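Local coordinates for phosphoribosylaminoimidazole carboxylase, ATPase subunit (Thermotoga maritima, PDB 3AX6), which probably catalyses the ATP-dependent conversion of 5-aminoimidazole ribonucleotide and bicarbonate to N5-carboxyaminoimidazole ribonucleotide, a step of purine biosynthesis, at residues S63-Y68 against A284-P289; E106-N111 against T229-A234; V182-N185 against E189-C192; I211-I216 against T293-P298. One frame throughout, in Å; residues are numbered along the deposited sequence.

Interaction 1: S63-Y68 against A284-P289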
loop_
_atom_site.group_PDB
_atom_site.type_symbol
_atom_site.label_atom_id
_atom_site.label_comp_id
_atom_site.label_asym_id
_atom_site.label_seq_id
_atom_site.Cartn_x
_atom_site.Cartn_y
_atom_site.Cartn_z
ATOM N N SER A 63 22.939 -9.309 7.627
ATOM C CA SER A 63 22.234 -8.326 6.812
ATOM C C SER A 63 23.194 -7.291 6.257
ATOM O O SER A 63 24.280 -7.089 6.800
ATOM C CB SER A 63 21.168 -7.616 7.652
ATOM O OG SER A 63 20.317 -8.547 8.299
ATOM N N ASP A 64 22.798 -6.635 5.173
ATOM C CA ASP A 64 23.632 -5.599 4.576
ATOM C C ASP A 64 23.355 -4.301 5.325
ATOM O O ASP A 64 24.254 -3.494 5.559
ATOM C CB ASP A 64 23.295 -5.427 3.097
ATOM C CG ASP A 64 23.547 -6.682 2.296
ATOM O OD1 ASP A 64 22.566 -7.357 1.911
ATOM O OD2 ASP A 64 24.733 -6.994 2.056
ATOM N N VAL A 65 22.095 -4.116 5.700
ATOM C CA VAL A 65 21.668 -2.938 6.436
ATOM C C VAL A 65 20.664 -3.372 7.478
ATOM O O VAL A 65 19.771 -4.173 7.188
ATOM C CB VAL A 65 20.992 -1.895 5.524
ATOM C CG1 VAL A 65 20.290 -0.850 6.376
ATOM C CG2 VAL A 65 22.034 -1.221 4.632
ATOM N N THR A 66 20.814 -2.849 8.689
ATOM C CA THR A 66 19.907 -3.176 9.771
ATOM C C THR A 66 19.267 -1.910 10.333
ATOM O O THR A 66 19.907 -0.843 10.429
ATOM C CB THR A 66 20.641 -3.914 10.907
ATOM O OG1 THR A 66 21.248 -5.092 10.383
ATOM C CG2 THR A 66 19.670 -4.320 12.011
ATOM N N THR A 67 17.994 -2.038 10.696
ATOM C CA THR A 67 17.231 -0.941 11.264
ATOM C C THR A 67 16.310 -1.508 12.345
ATOM O O THR A 67 16.362 -2.700 12.643
ATOM C CB THR A 67 16.418 -0.218 10.173
ATOM O OG1 THR A 67 15.723 0.895 10.751
ATOM C CG2 THR A 67 15.433 -1.175 9.514
ATOM N N TYR A 68 15.458 -0.671 12.923
ATOM C CA TYR A 68 14.583 -1.126 13.995
ATOM C C TYR A 68 13.246 -0.390 14.051
ATOM O O TYR A 68 13.110 0.705 13.506
ATOM C CB TYR A 68 15.331 -0.984 15.324
ATOM C CG TYR A 68 16.180 0.274 15.414
ATOM C CD1 TYR A 68 15.631 1.489 15.829
ATOM C CD2 TYR A 68 17.532 0.253 15.056
ATOM C CE1 TYR A 68 16.407 2.653 15.886
ATOM C CE2 TYR A 68 18.313 1.408 15.105
ATOM C CZ TYR A 68 17.745 2.606 15.520
ATOM O OH TYR A 68 18.506 3.755 15.545
ATOM N N ALA A 284 15.932 5.783 2.527
ATOM C CA ALA A 284 16.965 6.449 3.300
ATOM C C ALA A 284 18.023 5.519 3.884
ATOM O O ALA A 284 19.219 5.808 3.798
ATOM C CB ALA A 284 16.333 7.289 4.404
ATOM N N ILE A 285 17.611 4.402 4.472
ATOM C CA ILE A 285 18.608 3.515 5.059
ATOM C C ILE A 285 19.411 2.759 4.001
ATOM O O ILE A 285 20.484 2.225 4.296
ATOM C CB ILE A 285 17.982 2.511 6.046
ATOM C CG1 ILE A 285 17.152 1.468 5.297
ATOM C CG2 ILE A 285 17.133 3.261 7.061
ATOM C CD1 ILE A 285 16.589 0.380 6.204
HETATM N N MSE A 286 18.894 2.711 2.775
HETATM C CA MSE A 286 19.605 2.040 1.686
HETATM C C MSE A 286 20.375 3.072 0.855
HETATM O O MSE A 286 20.894 2.759 -0.212
HETATM C CB MSE A 286 18.630 1.276 0.776
HETATM C CG MSE A 286 17.869 0.141 1.448
HETATM SE SE MSE A 286 19.007 -1.038 2.464
HETATM C CE MSE A 286 20.096 -1.703 1.041
ATOM N N ASN A 287 20.433 4.303 1.357
ATOM C CA ASN A 287 21.132 5.397 0.689
ATOM C C ASN A 287 20.757 5.505 -0.787
ATOM O O ASN A 287 21.621 5.610 -1.658
ATOM C CB ASN A 287 22.648 5.228 0.844
ATOM C CG ASN A 287 23.388 6.563 0.861
ATOM O OD1 ASN A 287 22.841 7.584 1.267
ATOM N ND2 ASN A 287 24.642 6.550 0.436
ATOM N N LEU A 288 19.455 5.462 -1.048
ATOM C CA LEU A 288 18.900 5.579 -2.389
ATOM C C LEU A 288 18.230 6.949 -2.478
ATOM O O LEU A 288 17.965 7.580 -1.451
ATOM C CB LEU A 288 17.845 4.497 -2.615
ATOM C CG LEU A 288 18.308 3.044 -2.610
ATOM C CD1 LEU A 288 17.122 2.118 -2.460
ATOM C CD2 LEU A 288 19.052 2.768 -3.903
ATOM N N PRO A 289 17.970 7.437 -3.706
ATOM C CA PRO A 289 17.321 8.741 -3.858
ATOM C C PRO A 289 15.972 8.732 -3.136
ATOM O O PRO A 289 15.189 7.781 -3.257
ATOM C CB PRO A 289 17.177 8.876 -5.371
ATOM C CG PRO A 289 18.410 8.190 -5.872
ATOM C CD PRO A 289 18.485 6.951 -5.002
#
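Strand 65-68 of the N-terminal parallel sheet meets the C-terminal end of helix 277-285, with Val65 and Thr67 facing Ile285 and Met286. Both methyls of Val65 come near the carbonyl O of Ile285, but otherwise they divide the contact. CG1, set anti to the backbone N (chi1 167°), lies 3.7 Å from the carbonyl O of Ile285 and 3.9 Å from Ile285 CD1. CG2 goes to Met286, a selenomethionine in this model, with 3.7 Å between Val65 CG2 and Met286 SE. Bends at chi2 (-49°) and chi3 (-63°) curl the selenomethionine chain so that its selenium comes up against the valine. Two residues along the strand, Thr67 CG2 touches Ile285 CD1 at 3.8 Å, the side chains crossing at about a right angle. The threonine hydroxyl is engaged away from this apolar patch, bonded to His89 O and His281 NE2. The strand belongs to the Rossmann-like preATP-grasp domain, where it runs parallel to strand 3-7, whereas helix 277-285 comes from much later in the chain and stops in a Schellman motif. Asn287, with positive phi, is its C-prime residue: Leu288 N bonds to Arg283 O and Asn287 N to Ala284 O. With an alanine at Val65, both methyls would be gone and a gap would probably open beside Ile285 CD1 and the selenium. Met286 also packs on Ile4 of strand 3-7, next to Val65 in the sheet.

Interaction 2: E106-N111 against T229-A234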
loop_
_atom_site.group_PDB
_atom_site.type_symbol
_atom_site.label_atom_id
_atom_site.label_comp_id
_atom_site.label_asym_id
_atom_site.label_seq_id
_atom_site.Cartn_x
_atom_site.Cartn_y
_atom_site.Cartn_z
ATOM N N GLU A 106 20.260 18.512 25.736
ATOM C CA GLU A 106 21.627 19.034 25.745
ATOM C C GLU A 106 22.117 19.120 24.295
ATOM O O GLU A 106 22.747 20.095 23.894
ATOM C CB GLU A 106 22.519 18.079 26.549
ATOM C CG GLU A 106 23.777 18.671 27.173
ATOM C CD GLU A 106 23.535 19.269 28.558
ATOM O OE1 GLU A 106 24.523 19.513 29.286
ATOM O OE2 GLU A 106 22.362 19.502 28.913
ATOM N N PHE A 107 21.813 18.089 23.510
ATOM C CA PHE A 107 22.218 18.048 22.107
ATOM C C PHE A 107 21.551 19.125 21.267
ATOM O O PHE A 107 22.208 19.826 20.496
ATOM C CB PHE A 107 21.906 16.680 21.495
ATOM C CG PHE A 107 22.041 16.646 20.004
ATOM C CD1 PHE A 107 20.936 16.845 19.192
ATOM C CD2 PHE A 107 23.282 16.439 19.409
ATOM C CE1 PHE A 107 21.062 16.836 17.801
ATOM C CE2 PHE A 107 23.423 16.428 18.021
ATOM C CZ PHE A 107 22.308 16.627 17.215
ATOM N N LEU A 108 20.238 19.243 21.399
ATOM C CA LEU A 108 19.508 20.242 20.639
ATOM C C LEU A 108 20.021 21.635 21.001
ATOM O O LEU A 108 20.243 22.471 20.121
ATOM C CB LEU A 108 18.010 20.124 20.928
ATOM C CG LEU A 108 17.379 18.795 20.492
ATOM C CD1 LEU A 108 15.981 18.639 21.086
ATOM C CD2 LEU A 108 17.345 18.734 18.977
ATOM N N LYS A 109 20.222 21.871 22.296
ATOM C CA LYS A 109 20.711 23.163 22.769
ATOM C C LYS A 109 22.099 23.466 22.204
ATOM O O LYS A 109 22.410 24.611 21.866
ATOM C CB LYS A 109 20.767 23.184 24.297
ATOM C CG LYS A 109 21.328 24.474 24.870
ATOM C CD LYS A 109 21.331 24.469 26.392
ATOM C CE LYS A 109 21.945 25.752 26.934
ATOM N NZ LYS A 109 21.276 26.964 26.376
ATOM N N LYS A 110 22.927 22.431 22.096
ATOM C CA LYS A 110 24.273 22.592 21.570
ATOM C C LYS A 110 24.260 22.920 20.076
ATOM O O LYS A 110 25.237 23.452 19.542
ATOM C CB LYS A 110 25.095 21.325 21.848
ATOM C CG LYS A 110 26.485 21.326 21.234
ATOM C CD LYS A 110 27.411 20.333 21.931
ATOM C CE LYS A 110 27.795 20.826 23.330
ATOM N NZ LYS A 110 28.863 19.994 23.968
ATOM N N ASN A 111 23.153 22.620 19.401
ATOM C CA ASN A 111 23.059 22.917 17.974
ATOM C C ASN A 111 22.128 24.074 17.619
ATOM O O ASN A 111 21.788 24.259 16.453
ATOM C CB ASN A 111 22.649 21.672 17.190
ATOM C CG ASN A 111 23.752 20.637 17.137
ATOM O OD1 ASN A 111 23.959 19.878 18.088
ATOM N ND2 ASN A 111 24.482 20.611 16.026
ATOM N N THR A 229 13.937 19.891 9.984
ATOM C CA THR A 229 15.024 19.566 9.077
ATOM C C THR A 229 16.379 19.781 9.751
ATOM O O THR A 229 17.289 18.960 9.618
ATOM C CB THR A 229 14.945 20.426 7.807
ATOM O OG1 THR A 229 13.708 20.156 7.128
ATOM C CG2 THR A 229 16.123 20.117 6.886
ATOM N N SER A 230 16.509 20.877 10.488
ATOM C CA SER A 230 17.760 21.177 11.172
ATOM C C SER A 230 18.089 20.124 12.234
ATOM O O SER A 230 19.257 19.910 12.567
ATOM C CB SER A 230 17.682 22.552 11.821
ATOM O OG SER A 230 16.791 22.526 12.920
ATOM N N VAL A 231 17.060 19.474 12.772
ATOM C CA VAL A 231 17.270 18.437 13.784
ATOM C C VAL A 231 17.965 17.220 13.172
ATOM O O VAL A 231 18.997 16.762 13.660
ATOM C CB VAL A 231 15.944 17.954 14.410
ATOM C CG1 VAL A 231 16.203 16.708 15.249
ATOM C CG2 VAL A 231 15.334 19.048 15.270
ATOM N N VAL A 232 17.391 16.704 12.093
ATOM C CA VAL A 232 17.958 15.545 11.436
ATOM C C VAL A 232 19.313 15.894 10.814
ATOM O O VAL A 232 20.188 15.033 10.698
ATOM C CB VAL A 232 16.979 14.988 10.372
ATOM C CG1 VAL A 232 16.575 16.086 9.413
ATOM C CG2 VAL A 232 17.621 13.834 9.620
ATOM N N GLU A 233 19.496 17.158 10.436
ATOM C CA GLU A 233 20.764 17.585 9.853
ATOM C C GLU A 233 21.853 17.591 10.923
ATOM O O GLU A 233 22.979 17.156 10.678
ATOM C CB GLU A 233 20.650 18.989 9.249
ATOM C CG GLU A 233 19.947 19.070 7.899
ATOM C CD GLU A 233 20.813 18.611 6.736
ATOM O OE1 GLU A 233 20.455 18.916 5.579
ATOM O OE2 GLU A 233 21.843 17.945 6.970
ATOM N N ALA A 234 21.515 18.082 12.111
ATOM C CA ALA A 234 22.478 18.129 13.207
ATOM C C ALA A 234 22.856 16.707 13.595
ATOM O O ALA A 234 24.015 16.411 13.871
ATOM C CB ALA A 234 21.879 18.857 14.405
#
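Phe107 has CG anti to the backbone N (chi1 169°), which carries its ring out from helix 101-110 to Ala234, and Leu108, its CG beside the backbone N and anti to the carbonyl carbon (chi1 -63°), brings CD2 round to Val231. The contact joins two helices of the ATP-grasp domain, helix 101-110 and helix 218-235, with no hydrogen bond between the segments. The far corner of the phenyl ring does the touching: Phe107 CZ is 3.6 Å from Ala234 CB and 3.7 Å from Ala234 C. The methyl approaches the ring obliquely, while the carbonyl carbon lies in the ring plane at its edge. Asn111 CB also comes to 4.0 Å of Ala234 CB, so two residues one turn apart converge on one methyl. One helical turn earlier, Val231 meets Leu108. With an alanine in place of Phe107, the ring that Ala234 CB rests against would be gone and a gap would probably open between the helices. Leu108 packs on Val255 and Ile258 of strand 253-259, and Ile113 touches both Leu108 and Val231. The same leucine's side chain is about 8 Å from that of Asn256, which binds ADP, and about 11 Å from the bound ADP itself, so these turns lie near the nucleotide without touching it. The Leu108-Val231 approach is the looser one, with 4.2 Å between Leu108 CD2 and Val231 CG2.

Interaction 3: V182-N185 against E189-C192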
loop_
_atom_site.group_PDB
_atom_site.type_symbol
_atom_site.label_atom_id
_atom_site.label_comp_id
_atom_site.label_asym_id
_atom_site.label_seq_id
_atom_site.Cartn_x
_atom_site.Cartn_y
_atom_site.Cartn_z
ATOM N N VAL A 182 10.711 13.671 8.661
ATOM C CA VAL A 182 11.797 14.123 7.805
ATOM C C VAL A 182 12.804 12.970 7.630
ATOM O O VAL A 182 13.268 12.356 8.594
ATOM C CB VAL A 182 12.459 15.419 8.364
ATOM C CG1 VAL A 182 12.616 15.332 9.854
ATOM C CG2 VAL A 182 13.805 15.647 7.701
ATOM N N ALA A 183 13.100 12.642 6.379
ATOM C CA ALA A 183 14.022 11.555 6.098
ATOM C C ALA A 183 15.324 12.105 5.551
ATOM O O ALA A 183 15.344 13.155 4.897
ATOM C CB ALA A 183 13.404 10.596 5.098
ATOM N N ARG A 184 16.410 11.390 5.816
ATOM C CA ARG A 184 17.719 11.805 5.346
ATOM C C ARG A 184 18.570 10.594 4.974
ATOM O O ARG A 184 18.531 9.561 5.651
ATOM C CB ARG A 184 18.424 12.639 6.429
ATOM C CG ARG A 184 19.814 13.136 6.051
ATOM C CD ARG A 184 20.382 14.054 7.137
ATOM N NE ARG A 184 21.736 14.539 6.848
ATOM C CZ ARG A 184 22.833 13.782 6.873
ATOM N NH1 ARG A 184 22.756 12.488 7.173
ATOM N NH2 ARG A 184 24.014 14.323 6.613
ATOM N N ASN A 185 19.325 10.758 3.888
ATOM C CA ASN A 185 20.260 9.775 3.320
ATOM C C ASN A 185 21.613 9.939 3.971
ATOM O O ASN A 185 21.862 10.928 4.650
ATOM C CB ASN A 185 20.499 10.059 1.838
ATOM C CG ASN A 185 19.611 9.274 0.955
ATOM O OD1 ASN A 185 19.631 9.441 -0.265
ATOM N ND2 ASN A 185 18.816 8.392 1.553
ATOM N N GLU A 189 21.013 13.835 1.339
ATOM C CA GLU A 189 19.759 14.298 0.761
ATOM C C GLU A 189 18.672 14.288 1.839
ATOM O O GLU A 189 18.576 13.332 2.608
ATOM C CB GLU A 189 19.339 13.408 -0.419
ATOM C CG GLU A 189 17.878 13.599 -0.804
ATOM C CD GLU A 189 17.500 12.984 -2.144
ATOM O OE1 GLU A 189 17.942 11.855 -2.440
ATOM O OE2 GLU A 189 16.737 13.634 -2.892
ATOM N N ILE A 190 17.873 15.356 1.908
ATOM C CA ILE A 190 16.786 15.443 2.891
ATOM C C ILE A 190 15.430 15.497 2.192
ATOM O O ILE A 190 15.310 16.007 1.083
ATOM C CB ILE A 190 16.896 16.705 3.813
ATOM C CG1 ILE A 190 16.908 17.973 2.960
ATOM C CG2 ILE A 190 18.143 16.631 4.684
ATOM C CD1 ILE A 190 17.010 19.277 3.754
ATOM N N ALA A 191 14.414 14.956 2.853
ATOM C CA ALA A 191 13.054 14.933 2.331
ATOM C C ALA A 191 12.138 15.311 3.490
ATOM O O ALA A 191 12.047 14.589 4.476
ATOM C CB ALA A 191 12.714 13.534 1.823
ATOM N N CYS A 192 11.461 16.444 3.379
ATOM C CA CYS A 192 10.597 16.878 4.465
ATOM C C CYS A 192 9.121 16.768 4.107
ATOM O O CYS A 192 8.697 17.156 3.022
ATOM C CB CYS A 192 10.943 18.318 4.865
ATOM S SG CYS A 192 10.187 18.853 6.426
#
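Val182 to Asn185 and Glu189 to Cys192 run antiparallel as the two arms of a beta hairpin, the strand axes 4.7 Å apart with their directions 169° from each other, and Ala183 and Ala191 form the hydrogen-bonded pair, with Ala183 N to Ala191 O and Ala191 N to Ala183 O both 2.9 Å. Near the turn, Asn185 N adds a bond of 3.0 Å to Glu189 O. Val182 with Cys192 and Arg184 with Ile190 are the non-hydrogen-bonded pairs, and their side chains share one face. There Arg184, extended from CG to NE with CG anti to the backbone N, lays its aliphatic part obliquely across Ile190, with Arg184 CG 4.1 Å from Ile190 CG2. Its guanidinium is occupied farther out: NH1 bonds to Gly237 O, and NE has a long, weak ion pair with Glu233. Asn185 and Glu189 lie side by side at the turn, their amide and carboxylate planes 73° apart, and Glu189 OE1 accepts from Leu290 N. Helix 218-235 packs on the face of Val182, Arg184 and Ile190, while Gln280 of helix 277-285 touches both Ala183 and Ala191 on the other. Strand 239-248 bonds along the outer edge of the first arm.

Interaction 4: I211-I216 against T293-P298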
loop_
_atom_site.group_PDB
_atom_site.type_symbol
_atom_site.label_atom_id
_atom_site.label_comp_id
_atom_site.label_asym_id
_atom_site.label_seq_id
_atom_site.Cartn_x
_atom_site.Cartn_y
_atom_site.Cartn_z
ATOM N N ILE A 211 -4.113 15.619 11.922
ATOM C CA ILE A 211 -4.711 16.429 10.870
ATOM C C ILE A 211 -3.613 16.860 9.909
ATOM O O ILE A 211 -2.651 17.512 10.306
ATOM C CB ILE A 211 -5.383 17.705 11.430
ATOM C CG1 ILE A 211 -6.517 17.336 12.395
ATOM C CG2 ILE A 211 -5.931 18.536 10.280
ATOM C CD1 ILE A 211 -7.093 18.523 13.158
ATOM N N ALA A 212 -3.762 16.496 8.642
ATOM C CA ALA A 212 -2.772 16.840 7.627
ATOM C C ALA A 212 -3.417 17.624 6.495
ATOM O O ALA A 212 -4.357 17.143 5.866
ATOM C CB ALA A 212 -2.132 15.561 7.072
ATOM N N PRO A 213 -2.934 18.849 6.229
ATOM C CA PRO A 213 -1.836 19.518 6.934
ATOM C C PRO A 213 -2.362 20.284 8.148
ATOM O O PRO A 213 -3.550 20.604 8.226
ATOM C CB PRO A 213 -1.263 20.447 5.869
ATOM C CG PRO A 213 -2.491 20.851 5.108
ATOM C CD PRO A 213 -3.234 19.538 4.959
ATOM N N ALA A 214 -1.476 20.569 9.094
ATOM C CA ALA A 214 -1.867 21.288 10.300
ATOM C C ALA A 214 -2.583 22.579 9.922
ATOM O O ALA A 214 -2.233 23.228 8.936
ATOM C CB ALA A 214 -0.640 21.595 11.148
ATOM N N ARG A 215 -3.598 22.941 10.698
ATOM C CA ARG A 215 -4.338 24.162 10.422
ATOM C C ARG A 215 -3.643 25.307 11.141
ATOM O O ARG A 215 -4.084 25.759 12.200
ATOM C CB ARG A 215 -5.780 24.027 10.895
ATOM C CG ARG A 215 -6.441 22.778 10.364
ATOM C CD ARG A 215 -6.918 21.940 11.508
ATOM N NE ARG A 215 -8.336 22.137 11.730
ATOM C CZ ARG A 215 -8.929 22.004 12.907
ATOM N NH1 ARG A 215 -8.221 21.676 13.983
ATOM N NH2 ARG A 215 -10.236 22.186 12.998
ATOM N N ILE A 216 -2.533 25.752 10.559
ATOM C CA ILE A 216 -1.751 26.845 11.122
ATOM C C ILE A 216 -1.316 27.791 10.017
ATOM O O ILE A 216 -1.239 27.404 8.847
ATOM C CB ILE A 216 -0.483 26.328 11.820
ATOM C CG1 ILE A 216 0.353 25.515 10.826
ATOM C CG2 ILE A 216 -0.869 25.522 13.063
ATOM C CD1 ILE A 216 1.714 25.112 11.354
ATOM N N THR A 293 7.581 14.052 -1.301
ATOM C CA THR A 293 6.709 14.102 -0.135
ATOM C C THR A 293 5.463 14.937 -0.406
ATOM O O THR A 293 4.805 15.381 0.536
ATOM C CB THR A 293 7.407 14.736 1.082
ATOM O OG1 THR A 293 7.714 16.106 0.781
ATOM C CG2 THR A 293 8.683 13.966 1.447
ATOM N N GLU A 294 5.141 15.150 -1.681
ATOM C CA GLU A 294 3.985 15.966 -2.062
ATOM C C GLU A 294 2.676 15.470 -1.446
ATOM O O GLU A 294 2.400 14.276 -1.445
ATOM C CB GLU A 294 3.856 16.017 -3.593
ATOM C CG GLU A 294 2.756 16.953 -4.111
ATOM C CD GLU A 294 2.611 16.932 -5.637
ATOM O OE1 GLU A 294 1.676 17.581 -6.156
ATOM O OE2 GLU A 294 3.428 16.272 -6.320
ATOM N N LEU A 295 1.890 16.394 -0.899
ATOM C CA LEU A 295 0.607 16.048 -0.295
ATOM C C LEU A 295 -0.431 16.133 -1.400
ATOM O O LEU A 295 -0.698 17.216 -1.923
ATOM C CB LEU A 295 0.252 17.024 0.828
ATOM C CG LEU A 295 -1.055 16.757 1.585
ATOM C CD1 LEU A 295 -0.924 15.510 2.429
ATOM C CD2 LEU A 295 -1.375 17.937 2.482
ATOM N N LEU A 296 -1.009 14.989 -1.754
ATOM C CA LEU A 296 -1.995 14.924 -2.820
ATOM C C LEU A 296 -3.379 15.396 -2.386
ATOM O O LEU A 296 -4.146 15.922 -3.191
ATOM C CB LEU A 296 -2.091 13.489 -3.349
ATOM C CG LEU A 296 -0.818 12.862 -3.920
ATOM C CD1 LEU A 296 -1.091 11.408 -4.286
ATOM C CD2 LEU A 296 -0.357 13.644 -5.147
ATOM N N ILE A 297 -3.699 15.211 -1.113
ATOM C CA ILE A 297 -5.007 15.603 -0.607
ATOM C C ILE A 297 -4.971 15.609 0.908
ATOM O O ILE A 297 -4.317 14.765 1.508
ATOM C CB ILE A 297 -6.091 14.584 -1.070
ATOM C CG1 ILE A 297 -7.474 15.004 -0.581
ATOM C CG2 ILE A 297 -5.773 13.196 -0.512
ATOM C CD1 ILE A 297 -8.595 14.210 -1.232
ATOM N N PRO A 298 -5.663 16.572 1.545
ATOM C CA PRO A 298 -5.720 16.686 3.009
ATOM C C PRO A 298 -6.222 15.385 3.629
ATOM O O PRO A 298 -6.971 14.644 3.002
ATOM C CB PRO A 298 -6.694 17.838 3.221
ATOM C CG PRO A 298 -6.381 18.731 2.050
ATOM C CD PRO A 298 -6.304 17.736 0.910
#
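Pro213 lies against Leu295, the closest side-chain meeting of this contact: Pro213 CD and Leu295 CD2 are 3.5 Å apart, tighter than usual for two carbons, and Pro213 CG follows at 4.1 Å from that methyl. Leucine and ring cross obliquely. Leu295 holds CG anti to its own N (chi1 -178°), which sends the isobutyl group out from its loop to the proline. Pro298 approaches from beside it, with Pro298 CB 4.2 Å from Pro213 CD. Pro298 also lies close to the carbonyl of Ala212, with Ala212 O 3.2 Å from Pro298 CA and 3.6 Å from Pro298 CB. A cis peptide joins Ala212 to Pro213 and turns the chain where strand 209-212 ends. Leu295 also touches Cys273, and Val354 of helix 354-364 touches Pro298. Past Pro213, Arg215 centres an inverse gamma turn and makes salt bridges to Glu197 and Glu355. The loop has a further neighbour in the dimer: Leu296 and Ile297 pack on Ile297 and Leu296 of the second subunit. Strands 209-212 and 299-305 are antiparallel neighbours in the large sheet, and a backbone bond between Ala212 and Ala299 ties them beside this contact, with strand 190-198 flanking strand 209-212 on its other edge.

How the interactions relate
The hairpin of interaction 3 touches the other three contacts: Asn185 lies against Ala284 and Asn287 of interaction 1, Val182 and Ile190 pack on Val232 and Thr229 of interaction 2, and Cys192 O is probably hydrogen-bonded to Thr293 OG1 of interaction 4. Along the chain, interaction 3 is nested in 2, and 2 in 1, with 4 crossing 1 and 2. Centres of interactions 1 and 3 are 13 Å apart, those of 1 and 4 about 27 Å. Strands 190-198 and 209-212 place interactions 3 and 4 in one antiparallel sheet. Interaction 1 connects the preATP-grasp domain to this body, while interaction 2 joins helices near the nucleotide site; interactions 1 and 4 both reach the second subunit.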